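Local coordinates for glycerol dehydrogenase (Schizosaccharomyces pombe, PDB 1TA9), which probably oxidises glycerol to dihydroxyacetone with NAD(+), as a zinc-dependent member of the iron-containing alcohol dehydrogenase family that serves glycerol assimilation, at residues R76-R81 with L210-T215; C175-S180 with T215-R220; A221-L226 with S281-V286. One frame throughout, in Å; residues are numbered along the deposited sequence.

Contact 1: residues R76-R81 with L210-T215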
loop_
_atom_site.group_PDB
_atom_site.type_symbol
_atom_site.label_atom_id
_atom_site.label_comp_id
_atom_site.label_asym_id
_atom_site.label_seq_id
_atom_site.Cartn_x
_atom_site.Cartn_y
_atom_site.Cartn_z
ATOM N N ARG B 76 -4.605 -4.737 41.323
ATOM C CA ARG B 76 -5.393 -3.892 42.206
ATOM C C ARG B 76 -5.600 -4.583 43.548
ATOM O O ARG B 76 -6.056 -5.726 43.599
ATOM C CB ARG B 76 -6.746 -3.570 41.571
ATOM C CG ARG B 76 -7.454 -2.430 42.276
ATOM C CD ARG B 76 -8.746 -2.042 41.599
ATOM N NE ARG B 76 -9.169 -0.728 42.066
ATOM C CZ ARG B 76 -10.208 -0.049 41.591
ATOM N NH1 ARG B 76 -10.960 -0.558 40.623
ATOM N NH2 ARG B 76 -10.481 1.154 42.077
ATOM N N HIS B 77 -5.257 -3.882 44.624
ATOM C CA HIS B 77 -5.378 -4.407 45.986
ATOM C C HIS B 77 -4.310 -5.464 46.246
ATOM O O HIS B 77 -4.386 -6.211 47.220
ATOM C CB HIS B 77 -6.769 -5.015 46.208
ATOM C CG HIS B 77 -7.893 -4.066 45.926
ATOM N ND1 HIS B 77 -8.036 -2.867 46.587
ATOM C CD2 HIS B 77 -8.918 -4.135 45.044
ATOM C CE1 HIS B 77 -9.102 -2.236 46.125
ATOM N NE2 HIS B 77 -9.654 -2.984 45.188
ATOM N N ALA B 78 -3.306 -5.510 45.375
ATOM C CA ALA B 78 -2.227 -6.485 45.493
ATOM C C ALA B 78 -1.552 -6.501 46.860
ATOM O O ALA B 78 -1.139 -7.559 47.329
ATOM C CB ALA B 78 -1.186 -6.245 44.404
ATOM N N PHE B 79 -1.432 -5.342 47.502
ATOM C CA PHE B 79 -0.790 -5.297 48.811
ATOM C C PHE B 79 -1.501 -6.181 49.834
ATOM O O PHE B 79 -0.912 -6.546 50.848
ATOM C CB PHE B 79 -0.709 -3.861 49.348
ATOM C CG PHE B 79 0.282 -2.984 48.622
ATOM C CD1 PHE B 79 1.312 -3.539 47.866
ATOM C CD2 PHE B 79 0.204 -1.599 48.728
ATOM C CE1 PHE B 79 2.252 -2.722 47.225
ATOM C CE2 PHE B 79 1.137 -0.777 48.094
ATOM C CZ PHE B 79 2.166 -1.343 47.340
ATOM N N THR B 80 -2.761 -6.527 49.573
ATOM C CA THR B 80 -3.505 -7.385 50.497
ATOM C C THR B 80 -3.120 -8.843 50.278
ATOM O O THR B 80 -3.579 -9.731 50.995
ATOM C CB THR B 80 -5.035 -7.255 50.318
ATOM O OG1 THR B 80 -5.412 -7.715 49.014
ATOM C CG2 THR B 80 -5.475 -5.809 50.502
ATOM N N ARG B 81 -2.279 -9.076 49.275
ATOM C CA ARG B 81 -1.795 -10.413 48.940
ATOM C C ARG B 81 -0.268 -10.428 49.049
ATOM O O ARG B 81 0.398 -11.229 48.399
ATOM C CB ARG B 81 -2.193 -10.787 47.505
ATOM C CG ARG B 81 -3.687 -10.915 47.258
ATOM C CD ARG B 81 -3.973 -11.332 45.817
ATOM N NE ARG B 81 -3.817 -10.232 44.868
ATOM C CZ ARG B 81 -4.695 -9.245 44.722
ATOM N NH1 ARG B 81 -5.795 -9.217 45.465
ATOM N NH2 ARG B 81 -4.482 -8.289 43.828
ATOM N N LEU B 210 12.146 -8.051 43.727
ATOM C CA LEU B 210 10.735 -7.974 43.382
ATOM C C LEU B 210 10.235 -6.542 43.320
ATOM O O LEU B 210 10.533 -5.738 44.202
ATOM C CB LEU B 210 9.888 -8.732 44.418
ATOM C CG LEU B 210 8.369 -8.483 44.412
ATOM C CD1 LEU B 210 7.729 -9.105 43.183
ATOM C CD2 LEU B 210 7.751 -9.076 45.677
ATOM N N ILE B 211 9.503 -6.222 42.257
ATOM C CA ILE B 211 8.879 -4.909 42.120
ATOM C C ILE B 211 7.411 -5.283 42.317
ATOM O O ILE B 211 6.858 -6.081 41.563
ATOM C CB ILE B 211 9.117 -4.277 40.734
ATOM C CG1 ILE B 211 10.470 -3.546 40.704
ATOM C CG2 ILE B 211 8.051 -3.226 40.463
ATOM C CD1 ILE B 211 11.653 -4.338 41.205
ATOM N N PHE B 212 6.801 -4.716 43.351
ATOM C CA PHE B 212 5.431 -5.037 43.747
ATOM C C PHE B 212 4.581 -3.773 43.685
ATOM O O PHE B 212 4.827 -2.817 44.420
ATOM C CB PHE B 212 5.505 -5.605 45.174
ATOM C CG PHE B 212 4.228 -6.215 45.681
ATOM C CD1 PHE B 212 3.363 -6.890 44.834
ATOM C CD2 PHE B 212 3.930 -6.162 47.040
ATOM C CE1 PHE B 212 2.212 -7.508 45.335
ATOM C CE2 PHE B 212 2.789 -6.773 47.547
ATOM C CZ PHE B 212 1.927 -7.448 46.693
ATOM N N ILE B 213 3.582 -3.776 42.807
ATOM C CA ILE B 213 2.732 -2.602 42.618
ATOM C C ILE B 213 1.251 -2.849 42.845
ATOM O O ILE B 213 0.666 -3.747 42.241
ATOM C CB ILE B 213 2.877 -2.046 41.180
ATOM C CG1 ILE B 213 4.347 -1.782 40.866
ATOM C CG2 ILE B 213 2.053 -0.762 41.021
ATOM C CD1 ILE B 213 4.593 -1.374 39.427
ATOM N N ASP B 214 0.644 -2.038 43.709
ATOM C CA ASP B 214 -0.785 -2.142 43.975
ATOM C C ASP B 214 -1.417 -1.012 43.165
ATOM O O ASP B 214 -1.252 0.165 43.483
ATOM C CB ASP B 214 -1.066 -1.970 45.472
ATOM C CG ASP B 214 -2.540 -2.151 45.821
ATOM O OD1 ASP B 214 -2.832 -2.664 46.926
ATOM O OD2 ASP B 214 -3.406 -1.771 45.005
ATOM N N THR B 215 -2.129 -1.371 42.102
ATOM C CA THR B 215 -2.729 -0.372 41.230
ATOM C C THR B 215 -3.889 0.425 41.828
ATOM O O THR B 215 -4.314 1.426 41.249
ATOM C CB THR B 215 -3.149 -1.004 39.896
ATOM O OG1 THR B 215 -3.935 -2.173 40.142
ATOM C CG2 THR B 215 -1.909 -1.398 39.093
#

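Contact 2: residues C175-S180 with T215-R220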
loop_
_atom_site.group_PDB
_atom_site.type_symbol
_atom_site.label_atom_id
_atom_site.label_comp_id
_atom_site.label_asym_id
_atom_site.label_seq_id
_atom_site.Cartn_x
_atom_site.Cartn_y
_atom_site.Cartn_z
ATOM N N CYS B 175 8.256 -1.339 46.268
ATOM C CA CYS B 175 6.835 -1.118 46.039
ATOM C C CYS B 175 6.517 0.337 45.730
ATOM O O CYS B 175 6.232 1.125 46.632
ATOM C CB CYS B 175 6.038 -1.553 47.269
ATOM S SG CYS B 175 6.546 -3.139 47.942
ATOM N N PRO B 176 6.561 0.715 44.447
ATOM C CA PRO B 176 6.262 2.099 44.081
ATOM C C PRO B 176 4.802 2.435 44.386
ATOM O O PRO B 176 3.913 1.612 44.161
ATOM C CB PRO B 176 6.582 2.138 42.587
ATOM C CG PRO B 176 6.290 0.744 42.142
ATOM C CD PRO B 176 6.874 -0.094 43.255
ATOM N N THR B 177 4.561 3.639 44.897
ATOM C CA THR B 177 3.206 4.062 45.231
ATOM C C THR B 177 2.627 5.026 44.193
ATOM O O THR B 177 1.497 5.505 44.322
ATOM C CB THR B 177 3.160 4.697 46.632
ATOM O OG1 THR B 177 4.141 5.734 46.726
ATOM C CG2 THR B 177 3.444 3.636 47.690
ATOM N N THR B 178 3.422 5.299 43.165
ATOM C CA THR B 178 3.014 6.141 42.046
ATOM C C THR B 178 3.776 5.568 40.861
ATOM O O THR B 178 4.758 4.851 41.042
ATOM C CB THR B 178 3.428 7.617 42.216
ATOM O OG1 THR B 178 4.846 7.698 42.379
ATOM C CG2 THR B 178 2.733 8.239 43.424
ATOM N N ALA B 179 3.324 5.864 39.652
ATOM C CA ALA B 179 4.004 5.360 38.466
ATOM C C ALA B 179 4.591 6.568 37.746
ATOM O O ALA B 179 4.265 6.826 36.590
ATOM C CB ALA B 179 3.004 4.632 37.570
ATOM N N SER B 180 5.468 7.295 38.437
ATOM C CA SER B 180 6.059 8.515 37.890
ATOM C C SER B 180 7.448 8.436 37.259
ATOM O O SER B 180 7.929 9.427 36.711
ATOM C CB SER B 180 6.063 9.601 38.968
ATOM O OG SER B 180 6.806 9.185 40.099
ATOM N N THR B 215 -2.129 -1.371 42.102
ATOM C CA THR B 215 -2.729 -0.372 41.230
ATOM C C THR B 215 -3.889 0.425 41.828
ATOM O O THR B 215 -4.314 1.426 41.249
ATOM C CB THR B 215 -3.149 -1.004 39.896
ATOM O OG1 THR B 215 -3.935 -2.173 40.142
ATOM C CG2 THR B 215 -1.909 -1.398 39.093
ATOM N N ASP B 216 -4.402 0.000 42.979
ATOM C CA ASP B 216 -5.475 0.763 43.608
ATOM C C ASP B 216 -4.821 1.997 44.215
ATOM O O ASP B 216 -5.414 3.077 44.272
ATOM C CB ASP B 216 -6.179 -0.050 44.694
ATOM C CG ASP B 216 -7.416 0.651 45.228
ATOM O OD1 ASP B 216 -7.360 1.204 46.347
ATOM O OD2 ASP B 216 -8.443 0.664 44.515
ATOM N N VAL B 217 -3.584 1.831 44.669
ATOM C CA VAL B 217 -2.834 2.942 45.238
ATOM C C VAL B 217 -2.436 3.882 44.099
ATOM O O VAL B 217 -2.520 5.107 44.221
ATOM C CB VAL B 217 -1.559 2.450 45.943
ATOM C CG1 VAL B 217 -0.707 3.639 46.382
ATOM C CG2 VAL B 217 -1.931 1.587 47.142
ATOM N N ILE B 218 -2.011 3.297 42.985
ATOM C CA ILE B 218 -1.598 4.086 41.833
ATOM C C ILE B 218 -2.747 4.915 41.245
ATOM O O ILE B 218 -2.579 6.104 40.967
ATOM C CB ILE B 218 -1.013 3.179 40.710
ATOM C CG1 ILE B 218 0.103 2.288 41.266
ATOM C CG2 ILE B 218 -0.483 4.037 39.577
ATOM C CD1 ILE B 218 1.234 3.041 41.952
ATOM N N VAL B 219 -3.916 4.303 41.073
ATOM C CA VAL B 219 -5.050 5.014 40.481
ATOM C C VAL B 219 -5.588 6.141 41.371
ATOM O O VAL B 219 -6.229 7.068 40.879
ATOM C CB VAL B 219 -6.208 4.040 40.129
ATOM C CG1 VAL B 219 -7.026 3.715 41.366
ATOM C CG2 VAL B 219 -7.088 4.642 39.030
ATOM N N ARG B 220 -5.315 6.060 42.673
ATOM C CA ARG B 220 -5.772 7.074 43.628
ATOM C C ARG B 220 -4.845 8.284 43.702
ATOM O O ARG B 220 -5.209 9.321 44.254
ATOM C CB ARG B 220 -5.902 6.465 45.031
ATOM C CG ARG B 220 -7.098 5.546 45.220
ATOM C CD ARG B 220 -7.039 4.860 46.585
ATOM N NE ARG B 220 -8.208 4.018 46.835
ATOM C CZ ARG B 220 -9.404 4.484 47.185
ATOM N NH1 ARG B 220 -9.596 5.790 47.331
ATOM N NH2 ARG B 220 -10.410 3.644 47.391
#

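Contact 3: residues A221-L226 with S281-V286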
loop_
_atom_site.group_PDB
_atom_site.type_symbol
_atom_site.label_atom_id
_atom_site.label_comp_id
_atom_site.label_asym_id
_atom_site.label_seq_id
_atom_site.Cartn_x
_atom_site.Cartn_y
_atom_site.Cartn_z
ATOM N N ALA B 221 -3.646 8.158 43.153
ATOM C CA ALA B 221 -2.693 9.262 43.187
ATOM C C ALA B 221 -3.029 10.308 42.125
ATOM O O ALA B 221 -3.675 10.001 41.124
ATOM C CB ALA B 221 -1.285 8.733 42.962
ATOM N N PRO B 222 -2.605 11.566 42.341
ATOM C CA PRO B 222 -2.875 12.634 41.371
ATOM C C PRO B 222 -2.346 12.229 39.998
ATOM O O PRO B 222 -1.225 11.738 39.884
ATOM C CB PRO B 222 -2.119 13.821 41.951
ATOM C CG PRO B 222 -2.225 13.580 43.430
ATOM C CD PRO B 222 -1.930 12.102 43.537
ATOM N N VAL B 223 -3.140 12.448 38.957
ATOM C CA VAL B 223 -2.735 12.060 37.610
ATOM C C VAL B 223 -1.440 12.724 37.119
ATOM O O VAL B 223 -0.813 12.245 36.171
ATOM C CB VAL B 223 -3.889 12.306 36.602
ATOM C CG1 VAL B 223 -4.134 13.793 36.432
ATOM C CG2 VAL B 223 -3.575 11.624 35.270
ATOM N N ARG B 224 -1.019 13.811 37.761
ATOM C CA ARG B 224 0.229 14.454 37.354
ATOM C C ARG B 224 1.372 13.434 37.491
ATOM O O ARG B 224 2.308 13.426 36.693
ATOM C CB ARG B 224 0.521 15.683 38.225
ATOM C CG ARG B 224 1.811 16.396 37.853
ATOM C CD ARG B 224 2.224 17.465 38.869
ATOM N NE ARG B 224 3.520 18.046 38.511
ATOM C CZ ARG B 224 4.248 18.824 39.305
ATOM N NH1 ARG B 224 3.820 19.131 40.524
ATOM N NH2 ARG B 224 5.413 19.294 38.878
ATOM N N PHE B 225 1.285 12.565 38.495
ATOM C CA PHE B 225 2.315 11.548 38.715
ATOM C C PHE B 225 2.407 10.551 37.557
ATOM O O PHE B 225 3.501 10.220 37.092
ATOM C CB PHE B 225 2.042 10.787 40.017
ATOM C CG PHE B 225 2.372 11.567 41.256
ATOM C CD1 PHE B 225 3.695 11.707 41.673
ATOM C CD2 PHE B 225 1.367 12.179 41.996
ATOM C CE1 PHE B 225 4.012 12.447 42.813
ATOM C CE2 PHE B 225 1.671 12.924 43.140
ATOM C CZ PHE B 225 2.996 13.058 43.547
ATOM N N LEU B 226 1.257 10.062 37.104
ATOM C CA LEU B 226 1.224 9.107 35.996
ATOM C C LEU B 226 1.807 9.751 34.746
ATOM O O LEU B 226 2.568 9.123 34.011
ATOM C CB LEU B 226 -0.216 8.658 35.708
ATOM C CG LEU B 226 -0.385 7.689 34.526
ATOM C CD1 LEU B 226 0.200 6.332 34.900
ATOM C CD2 LEU B 226 -1.857 7.539 34.167
ATOM N N SER B 281 -8.478 7.598 32.602
ATOM C CA SER B 281 -8.861 6.630 33.627
ATOM C C SER B 281 -8.393 7.072 35.018
ATOM O O SER B 281 -9.179 7.094 35.971
ATOM C CB SER B 281 -8.276 5.247 33.299
ATOM O OG SER B 281 -8.895 4.686 32.150
ATOM N N ASN B 282 -7.112 7.422 35.125
ATOM C CA ASN B 282 -6.514 7.874 36.389
ATOM C C ASN B 282 -7.294 9.091 36.897
ATOM O O ASN B 282 -7.663 9.169 38.075
ATOM C CB ASN B 282 -5.039 8.243 36.139
ATOM C CG ASN B 282 -4.234 8.454 37.419
ATOM O OD1 ASN B 282 -3.013 8.635 37.356
ATOM N ND2 ASN B 282 -4.898 8.434 38.575
ATOM N N THR B 283 -7.545 10.043 36.005
ATOM C CA THR B 283 -8.283 11.249 36.367
ATOM C C THR B 283 -9.671 10.909 36.923
ATOM O O THR B 283 -10.116 11.501 37.909
ATOM C CB THR B 283 -8.448 12.190 35.146
ATOM O OG1 THR B 283 -7.156 12.583 34.666
ATOM C CG2 THR B 283 -9.217 13.441 35.533
ATOM N N ARG B 284 -10.346 9.950 36.297
ATOM C CA ARG B 284 -11.686 9.541 36.724
ATOM C C ARG B 284 -11.621 8.563 37.899
ATOM O O ARG B 284 -12.647 8.188 38.462
ATOM C CB ARG B 284 -12.434 8.902 35.540
ATOM C CG ARG B 284 -13.927 8.641 35.758
ATOM C CD ARG B 284 -14.676 9.948 36.013
ATOM N NE ARG B 284 -16.121 9.761 36.132
ATOM C CZ ARG B 284 -16.975 9.832 35.115
ATOM N NH1 ARG B 284 -16.537 10.089 33.886
ATOM N NH2 ARG B 284 -18.277 9.658 35.329
ATOM N N GLY B 285 -10.410 8.148 38.260
ATOM C CA GLY B 285 -10.242 7.227 39.371
ATOM C C GLY B 285 -10.651 5.792 39.092
ATOM O O GLY B 285 -10.975 5.049 40.019
ATOM N N VAL B 286 -10.634 5.388 37.825
ATOM C CA VAL B 286 -11.016 4.025 37.467
ATOM C C VAL B 286 -9.813 3.228 36.970
ATOM O O VAL B 286 -9.044 3.693 36.126
ATOM C CB VAL B 286 -12.143 4.016 36.400
ATOM C CG1 VAL B 286 -13.406 4.635 36.991
ATOM C CG2 VAL B 286 -11.714 4.789 35.163
HETATM O O HOH W 1 -0.990 9.204 38.952
#

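Contact 1: residues R76-R81 with L210-T215
Asp-214 OD2 is gripped by two backbone N-H groups: His-77 N, at 2.8 Å with an N-H...O angle of 142°, and Asp-216 N, in the first turn of helix 215-220, which Asp-214 N-caps. OD1 takes a single bond, from Phe-79 N at 3.1 Å. CG, anti to the backbone N (chi1 -177°), turns the carboxylate to the backbone of 77-79, whose two donors meet it from above its plane. Asp-214 CB then lies over the centre of the Phe-79 ring, a CH-pi contact 3.4 Å from the centroid. The same ring turns its edge to the face of Phe-212 in an offset edge-to-face pair, centroids 5.3 Å apart and planes at 64°. Phe-212 in turn brings its own edge to Ala-78 O, with CZ at 3.1 Å, and CE1 lies against Ala-78 CB. The turn follows strand 71-75 and packs on the C-terminal end of strand 210-214, its parallel neighbour in the sheet. With backbone N-H groups on both oxygens and a helix N-terminus beside it, the buried carboxylate is probably held ionised; its bonds join turn, strand and helix.

Contact 2: residues C175-S180 with T215-R220
In the Rossmann-like dinucleotide-binding domain of this member of the iron-containing alcohol dehydrogenase family, neighbouring strands 172-176 and 210-214 each run out into a C-terminal connection, and here the two connections meet: the loop 177-180, which probably binds NAD(+), and the first turn of helix 215-220. No hydrogen bond joins the two segments; methyl groups of the helix press mostly on the backbone of the loop. Ile-218 carries most of the contact. Its CG1 stands anti to the carbonyl carbon (chi1 -53°), and the chain then bends (chi2 -56°) to press CD1 onto the peptide between Thr-177 and Thr-178, 3.3 Å from Thr-177 C. Its other branch, CG2, anti to the backbone N, faces Ala-179 CB at 4.1 Å. Val-217, the residue before it, sends CG1 to the Thr-177 carbonyl, with Thr-177 O at 3.5 Å, and to Thr-177 CB.

Apolar neighbours surround these methyl groups: Ile-213, Phe-291 and Val-295 pack on Ile-218, while Cys-106 of helix 100-115 touches both Thr-177 and Val-217.

Polar bonds stay within each segment or lead elsewhere. Ala-179 O accepts from Asn-298 ND2, and Thr-177 is backbone-bonded to Gly-153, so the loop is held from its other neighbours as well. On the helix, Asp-216 accepts from its own turn: Arg-220 NE meets OD1 at 3.0 Å in a salt bridge, nearly straight at 163°, with that oxygen lying in the guanidinium plane but the nitrogen standing above the plane of the carboxylate.

Contact 3: residues A221-L226 with S281-V286
Ala-221 opens the linker between helix 215-220 and helix 223-245, and its carbonyl is the first point of contact. Asn-282 lies on the last turn of helix 258-284, where CG anti to the backbone N (chi1 -168°) extends the amide towards 221-226. Its ND2 reaches Ala-221 O at 3.2 Å, nearly along the C=O axis and with an N-H...O angle of 149°. Pro-222 touches the other helix little, but its carbonyl works through a water: this water donates to Pro-222 O at 2.7 Å and to Asn-282 OD1 at 2.6 Å, and accepts a weak bond from Leu-226 N. Pro-222 O also accepts from Phe-225 N, at the start of helix 223-245. Val-223 lies over the amide. Its CG2, anti to the backbone N, comes 3.7 Å from Asn-282 OD1, while CG1 meets Thr-283 OG1, a hydroxyl whose hydrogen-bond partner is Ile-279 O one turn back in its own helix. Leu-226 meets the oxygen end of the amide: CB, near the amide plane, stands 3.2 Å from Asn-282 OD1, and CD2 packs on Asn-282 CB as the two side chains slide past each other. Phe-291 of helix 289-307 packs on both of them. Just beyond, Gly-285 ends helix 258-284 in a Schellman motif.

An alanine in place of Asn-282 would remove both the donor to Ala-221 O and the acceptor of the water, and would probably loosen the linker against helix 258-284. The amide uses both its ends, N-H to a linker carbonyl and oxygen to a water that bridges to the first turn of helix 223-245, so one neutral polar group joins the start of one helix to the end of another.

How the contacts relate
Contacts 1 and 2 are buried and belong to the same parallel sheet, through neighbouring strands 210-214 and 172-176; they share Thr-215, and the salt bridge from Arg-76 to Asp-216 crosses between them. Contact 3, partly buried, lies outside the sheet among helices, and follows contact 2 along the chain by way of the linker from helix 215-220 to helix 223-245. Chemistry changes along this path: a buried, probably ionised carboxylate and an edge-to-face aromatic pair in contact 1, methyl groups on the backbone of the loop that probably binds NAD(+) in contact 2, a neutral amide and a bridging water in contact 3. Contacts 1 and 3 also meet other subunits; contact 2 does not.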